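Repressor protein (Enterobacteria phage N15, PDB 2HIN) is a Cro-type phage repressor, a dimeric helix-turn-helix transcription factor that probably acts by binding operator DNA. Local coordinates at residues Val20-Thr23 and Pro24-Tyr28. Sequence-based numbering, arbitrary orientation.
Sequences VGVT and PGAVY
Thr23 OG1 accepts a hydrogen bond from Ala26 N at the point where a loop becomes a helix, a worked example of how an N-cap residue starts a new turn. Pro24 opens helix 24-33; its ring nitrogen has no hydrogen to offer, which costs no helical hydrogen bond, since first-turn amides have no carbonyl one turn earlier in the helix to bond, and the ring leans back on Ala17 of helix 13-20. Gly25 carries the chain round that turn beside the capping hydroxyl. At Ala26 the cap closes: its amide N lies 3.0 Å from Thr23 OG1, with an N-H...O angle of 151°, while a weak, strongly bent bond runs from the same N to Thr23 O at 3.1 Å. The threonine hydroxyl reaches this amide because chi1 of 63° sets OG1 between the backbone N and the carbonyl carbon, leaving CG2 beside the N. The methyl of Ala26 sits against the same oxygen, CB to OG1 3.4 Å, and faces Val22 CB more loosely at 4.2 Å. Val27 follows with a straighter but long and weak bond, N to Thr23 O at 3.3 Å. Its CG1, anti to the backbone N, leaves CG2 beside that N, where it meets Val22 CG2 at 3.6 Å, the two side chains crossing at about a right angle; Val27 also packs on Val13 and Ala17, and Val22 on Trp30 and Arg40. Tyr28 then bonds its N to Pro24 O. Upstream, Gly21, with positive phi, closes helix 13-20 in a Schellman motif; the loop onward is the turn of the helix-turn-helix. The chemistry implies a polar cap backed by a hydrophobic staple: OG1 takes the good bond, the carbonyl two weak ones, and Val22-Val27 probably helps set the direction in which the chain enters the helix.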
loop_
_atom_site.group_PDB
_atom_site.type_symbol
_atom_site.label_atom_id
_atom_site.label_comp_id
_atom_site.label_asym_id
_atom_site.label_seq_id
_atom_site.Cartn_x
_atom_site.Cartn_y
_atom_site.Cartn_z
ATOM N N VAL A 20 0.838 11.962 1.934
ATOM C CA VAL A 20 1.360 10.662 1.550
ATOM C C VAL A 20 2.810 10.434 2.037
ATOM O O VAL A 20 3.431 9.430 1.691
ATOM C CB VAL A 20 1.230 10.424 0.005
ATOM C CG1 VAL A 20 -0.145 10.848 -0.519
ATOM C CG2 VAL A 20 2.322 11.137 -0.755
ATOM N N GLY A 21 3.369 11.360 2.816
ATOM C CA GLY A 21 4.699 11.138 3.387
ATOM C C GLY A 21 5.854 11.166 2.411
ATOM O O GLY A 21 6.808 10.415 2.587
ATOM N N VAL A 22 5.800 12.036 1.397
ATOM C CA VAL A 22 6.900 12.176 0.420
ATOM C C VAL A 22 7.254 13.639 0.275
ATOM O O VAL A 22 6.621 14.507 0.864
ATOM C CB VAL A 22 6.530 11.556 -0.948
ATOM C CG1 VAL A 22 6.208 10.052 -0.740
ATOM C CG2 VAL A 22 5.383 12.316 -1.628
ATOM N N THR A 23 8.287 13.911 -0.505
ATOM C CA THR A 23 8.652 15.295 -0.804
ATOM C C THR A 23 7.725 15.859 -1.889
ATOM O O THR A 23 7.245 15.137 -2.766
ATOM C CB THR A 23 10.107 15.412 -1.295
ATOM O OG1 THR A 23 10.224 14.683 -2.526
ATOM C CG2 THR A 23 11.122 14.898 -0.251
ATOM N N PRO A 24 7.555 17.186 -1.901
ATOM C CA PRO A 24 6.853 17.787 -3.034
ATOM C C PRO A 24 7.511 17.455 -4.365
ATOM O O PRO A 24 6.815 17.233 -5.360
ATOM C CB PRO A 24 6.928 19.283 -2.716
ATOM C CG PRO A 24 6.966 19.324 -1.219
ATOM C CD PRO A 24 7.864 18.175 -0.863
ATOM N N GLY A 25 8.835 17.463 -4.407
ATOM C CA GLY A 25 9.539 17.137 -5.632
ATOM C C GLY A 25 9.185 15.762 -6.169
ATOM O O GLY A 25 9.059 15.576 -7.373
ATOM N N ALA A 26 9.002 14.783 -5.276
ATOM C CA ALA A 26 8.592 13.455 -5.700
ATOM C C ALA A 26 7.229 13.492 -6.368
ATOM O O ALA A 26 7.011 12.812 -7.360
ATOM C CB ALA A 26 8.576 12.476 -4.533
ATOM N N VAL A 27 6.289 14.237 -5.797
ATOM C CA VAL A 27 4.953 14.326 -6.399
ATOM C C VAL A 27 5.027 14.943 -7.803
ATOM O O VAL A 27 4.385 14.457 -8.734
ATOM C CB VAL A 27 3.983 15.092 -5.527
ATOM C CG1 VAL A 27 2.580 15.173 -6.182
ATOM C CG2 VAL A 27 3.850 14.414 -4.130
ATOM N N TYR A 28 5.843 15.993 -7.970
ATOM C CA TYR A 28 6.031 16.558 -9.314
ATOM C C TYR A 28 6.645 15.528 -10.260
ATOM O O TYR A 28 6.277 15.503 -11.420
ATOM C CB TYR A 28 6.875 17.851 -9.304
ATOM C CG TYR A 28 6.053 19.037 -8.869
ATOM C CD1 TYR A 28 5.077 19.566 -9.712
ATOM C CD2 TYR A 28 6.252 19.653 -7.635
ATOM C CE1 TYR A 28 4.317 20.664 -9.331
ATOM C CE2 TYR A 28 5.494 20.742 -7.234
ATOM C CZ TYR A 28 4.518 21.244 -8.097
ATOM O OH TYR A 28 3.757 22.340 -7.729
#